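Local structure of fibronectin-binding protein (5A0L) at residues F50-Y55 and A130-S135. The protein is a streptococcal surface adhesin that binds fibronectin and whose thioester domain, carrying an internal thioester, mediates covalent attachment to the host. Numbering follows the deposited sequence. Where two conformers were deposited one is given.
Sequences FNLTKY and AIWYYS
Leu-52 lays its CD1 methyl over one face of the Trp-132 indole, almost exactly above the centre of the six-membered ring: a CH-pi contact 3.5 Å from CD1 to the ring centroid and only 4° off the ring normal. With CG anti to the backbone N (chi1 176°) and chi2 at 58°, CD1 comes over the benzene half while CB rests over the pyrrole half, 3.8 Å from Trp-132 NE1. A branched aliphatic chain suits this place because it can span a broad flat surface, and tryptophan offers the widest such surface of any residue. The turn is also tied to the residue that follows the helix, for Leu-52 N donates a hydrogen bond to the carboxylate oxygen OD2 of Asp-136. From Asn-51 to Lys-54 the loop folds into a type I beta turn, closed by Lys-54 N bonding to Asn-51 O at 3.1 Å.

One helical turn past Ile-131, Ser-135 sets its CB over a face of the Phe-50 ring, offset toward the rim, 4.0 Å from the centroid. The small serine lets the phenyl approach the helix closely, and Ile-131 CG2 meets Phe-50 CD1 at 4.0 Å. Beside this apolar patch a water joins the backbones: it accepts from Asn-51 ND2 at 2.9 Å and lies within bonding distance of the carbonyls of Phe-50 and Ser-135. An amide suits position 51 because it can donate and accept in a buried setting: ND2 also bonds Tyr-81 O, and OD1 receives Asn-202 N.

Within the thioester domain, the contact thus fastens the loop following barrel strand 45-49 to the C-terminal end of helix 120-135, with Ile-131 reaching both helix 92-105 and Leu-204 of strand 203-205, which Phe-50 also touches.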
ATOM      1  N   PHE A  50       2.626  -0.186   5.485  1.00 10.54           N
ATOM      2  CA  PHE A  50       4.021  -0.537   5.212  1.00 11.24           C
ATOM      3  C   PHE A  50       4.594  -1.510   6.238  1.00 12.04           C
ATOM      4  O   PHE A  50       5.783  -1.894   6.115  1.00 14.84           O
ATOM      5  CB  PHE A  50       4.881   0.719   5.100  1.00 11.71           C
ATOM      6  CG  PHE A  50       6.189   0.528   4.335  1.00 11.25           C
ATOM      7  CD1 PHE A  50       6.190   0.175   2.995  1.00 11.76           C
ATOM      8  CD2 PHE A  50       7.413   0.754   4.939  1.00 12.99           C
ATOM      9  CE1 PHE A  50       7.339   0.041   2.269  1.00 13.53           C
ATOM     10  CE2 PHE A  50       8.583   0.630   4.228  1.00 13.22           C
ATOM     11  CZ  PHE A  50       8.553   0.273   2.888  1.00 13.28           C
ATOM     12  N   ASN A  51       3.802  -1.931   7.225  1.00 12.01           N
ATOM     13  CA  ASN A  51       4.266  -2.796   8.315  1.00 12.44           C
ATOM     14  C   ASN A  51       3.220  -3.868   8.608  1.00 11.67           C
ATOM     15  O   ASN A  51       2.277  -3.633   9.409  1.00 13.59           O
ATOM     16  CB  ASN A  51       4.526  -1.993   9.608  1.00 13.24           C
ATOM     17  CG  ASN A  51       5.621  -0.964   9.514  1.00 13.86           C
ATOM     18  OD1 ASN A  51       5.425   0.177   9.833  1.00 16.28           O
ATOM     19  ND2 ASN A  51       6.837  -1.385   9.132  1.00 17.22           N
ATOM     20  N   LEU A  52       3.351  -5.028   7.975  1.00 12.57           N
ATOM     21  CA  LEU A  52       2.436  -6.142   8.124  1.00 14.39           C
ATOM     22  C   LEU A  52       2.158  -6.504   9.573  1.00 14.89           C
ATOM     23  O   LEU A  52       1.077  -6.962   9.899  1.00 17.15           O
ATOM     24  CB  LEU A  52       3.020  -7.362   7.391  1.00 15.27           C
ATOM     25  CG  LEU A  52       2.287  -8.679   7.494  1.00 16.53           C
ATOM     26  CD1 LEU A  52       0.868  -8.599   6.995  1.00 18.97           C
ATOM     27  CD2 LEU A  52       3.073  -9.737   6.720  1.00 20.62           C
ATOM     28  N   THR A  53       3.139  -6.348  10.453  1.00 15.39           N
ATOM     29  CA  THR A  53       2.958  -6.810  11.840  1.00 16.77           C
ATOM     30  C   THR A  53       2.451  -5.749  12.800  1.00 16.20           C
ATOM     31  O   THR A  53       2.412  -6.005  14.002  1.00 21.79           O
ATOM     32  CB  THR A  53       4.261  -7.394  12.395  1.00 22.39           C
ATOM     33  OG1 THR A  53       5.230  -6.356  12.453  1.00 26.19           O
ATOM     34  CG2 THR A  53       4.763  -8.539  11.511  1.00 27.33           C
ATOM     35  N   LYS A  54       2.090  -4.567  12.314  1.00 13.89           N
ATOM     36  CA  LYS A  54       1.553  -3.509  13.160  1.00 13.75           C
ATOM     37  C   LYS A  54       0.079  -3.265  12.859  1.00 14.13           C
ATOM     38  O   LYS A  54      -0.469  -3.744  11.877  1.00 16.46           O
ATOM     39  CB  LYS A  54       2.381  -2.225  13.015  1.00 13.97           C
ATOM     40  CG  LYS A  54       3.797  -2.350  13.538  1.00 15.55           C
ATOM     41  CD  LYS A  54       4.579  -1.050  13.534  1.00 17.23           C
ATOM     42  CE  LYS A  54       5.834  -1.161  14.425  1.00 20.67           C
ATOM     43  NZ  LYS A  54       6.563   0.129  14.495  1.00 25.35           N
ATOM     44  N   TYR A  55      -0.584  -2.526  13.749  1.00 14.12           N
ATOM     45  CA  TYR A  55      -2.026  -2.295  13.595  1.00 14.52           C
ATOM     46  C   TYR A  55      -2.349  -1.330  12.434  1.00 13.71           C
ATOM     47  O   TYR A  55      -1.714  -0.297  12.277  1.00 13.35           O
ATOM     48  CB  TYR A  55      -2.630  -1.693  14.870  1.00 15.00           C
ATOM     49  CG  TYR A  55      -2.488  -2.471  16.144  1.00 18.87           C
ATOM     50  CD1 TYR A  55      -2.700  -3.822  16.193  1.00 24.29           C
ATOM     51  CD2 TYR A  55      -2.172  -1.806  17.327  1.00 22.62           C
ATOM     52  CE1 TYR A  55      -2.605  -4.517  17.417  1.00 28.38           C
ATOM     53  CE2 TYR A  55      -2.080  -2.475  18.535  1.00 25.43           C
ATOM     54  CZ  TYR A  55      -2.274  -3.837  18.573  1.00 27.42           C
ATOM     55  OH  TYR A  55      -2.179  -4.499  19.785  1.00 43.88           O
ATOM     56  N   ALA A 130       1.500  -7.087  -2.648  1.00 11.59           N
ATOM     57  CA  ALA A 130       2.751  -6.885  -3.338  1.00 11.52           C
ATOM     58  C   ALA A 130       3.682  -6.004  -2.530  1.00 11.55           C
ATOM     59  O   ALA A 130       4.919  -6.204  -2.526  1.00 12.48           O
ATOM     60  CB  ALA A 130       2.501  -6.306  -4.724  1.00 12.44           C
ATOM     61  N   ILE A 131       3.138  -5.014  -1.834  1.00 10.68           N
ATOM     62  CA  ILE A 131       3.984  -4.169  -0.980  0.50 10.89           C
ATOM     63  C   ILE A 131       4.597  -4.989   0.165  1.00 12.09           C
ATOM     64  O   ILE A 131       5.793  -4.877   0.445  1.00 12.09           O
ATOM     65  CB  ILE A 131       3.215  -2.919  -0.467  0.50 10.77           C
ATOM     66  CG1 ILE A 131       2.978  -1.951  -1.645  0.50 11.36           C
ATOM     67  CG2 ILE A 131       3.946  -2.232   0.693  0.50 11.86           C
ATOM     68  CD1 ILE A 131       4.233  -1.436  -2.307  0.50 11.23           C
ATOM     69  N   TRP A 132       3.806  -5.835   0.799  1.00 11.43           N
ATOM     70  CA  TRP A 132       4.300  -6.659   1.897  1.00 12.36           C
ATOM     71  C   TRP A 132       5.344  -7.665   1.435  1.00 12.00           C
ATOM     72  O   TRP A 132       6.229  -8.041   2.231  1.00 12.78           O
ATOM     73  CB  TRP A 132       3.140  -7.345   2.592  1.00 12.70           C
ATOM     74  CG  TRP A 132       2.296  -6.460   3.457  1.00 12.56           C
ATOM     75  CD1 TRP A 132       2.683  -5.338   4.110  1.00 12.96           C
ATOM     76  CD2 TRP A 132       0.932  -6.680   3.813  1.00 12.56           C
ATOM     77  NE1 TRP A 132       1.649  -4.824   4.866  1.00 12.77           N
ATOM     78  CE2 TRP A 132       0.559  -5.630   4.687  1.00 12.69           C
ATOM     79  CE3 TRP A 132      -0.022  -7.635   3.462  1.00 13.09           C
ATOM     80  CZ2 TRP A 132      -0.719  -5.552   5.247  1.00 15.00           C
ATOM     81  CZ3 TRP A 132      -1.288  -7.546   4.012  1.00 15.11           C
ATOM     82  CH2 TRP A 132      -1.619  -6.507   4.883  1.00 14.96           C
ATOM     83  N   TYR A 133       5.285  -8.103   0.187  1.00 12.33           N
ATOM     84  CA  TYR A 133       6.355  -8.939  -0.372  1.00 13.11           C
ATOM     85  C   TYR A 133       7.700  -8.219  -0.214  1.00 13.29           C
ATOM     86  O   TYR A 133       8.729  -8.874   0.083  1.00 13.67           O
ATOM     87  CB  TYR A 133       6.042  -9.222  -1.849  1.00 13.73           C
ATOM     88  CG  TYR A 133       7.059 -10.072  -2.559  1.00 13.95           C
ATOM     89  CD1 TYR A 133       7.032 -11.460  -2.435  1.00 15.30           C
ATOM     90  CD2 TYR A 133       8.011  -9.503  -3.408  1.00 14.68           C
ATOM     91  CE1 TYR A 133       7.957 -12.249  -3.139  1.00 16.60           C
ATOM     92  CE2 TYR A 133       8.930 -10.278  -4.103  1.00 16.09           C
ATOM     93  CZ  TYR A 133       8.901 -11.649  -3.951  1.00 17.20           C
ATOM     94  OH  TYR A 133       9.817 -12.415  -4.638  1.00 21.75           O
ATOM     95  N   TYR A 134       7.714  -6.915  -0.375  1.00 12.00           N
ATOM     96  CA  TYR A 134       8.946  -6.140  -0.260  1.00 12.56           C
ATOM     97  C   TYR A 134       9.204  -5.567   1.125  1.00 13.06           C
ATOM     98  O   TYR A 134      10.365  -5.447   1.522  1.00 14.50           O
ATOM     99  CB  TYR A 134       9.001  -5.041  -1.324  1.00 12.78           C
ATOM    100  CG  TYR A 134       9.250  -5.560  -2.723  1.00 13.16           C
ATOM    101  CD1 TYR A 134      10.494  -6.109  -3.077  1.00 13.81           C
ATOM    102  CD2 TYR A 134       8.247  -5.571  -3.688  1.00 13.43           C
ATOM    103  CE1 TYR A 134      10.715  -6.640  -4.324  1.00 14.72           C
ATOM    104  CE2 TYR A 134       8.494  -6.068  -4.976  1.00 13.76           C
ATOM    105  CZ  TYR A 134       9.721  -6.621  -5.280  1.00 13.42           C
ATOM    106  OH  TYR A 134       9.995  -7.117  -6.515  1.00 16.24           O
ATOM    107  N   SER A 135       8.184  -5.134   1.860  1.00 12.17           N
ATOM    108  CA  SER A 135       8.398  -4.492   3.162  1.00 12.45           C
ATOM    109  C   SER A 135       8.671  -5.505   4.278  1.00 12.43           C
ATOM    110  O   SER A 135       9.395  -5.172   5.248  1.00 13.74           O
ATOM    111  CB  SER A 135       7.184  -3.632   3.571  1.00 12.70           C
ATOM    112  OG  SER A 135       6.009  -4.396   3.750  1.00 13.40           O
TER
HETATM  113  O   HOH W   1       7.477  -3.616   7.388  1.00 15.09           O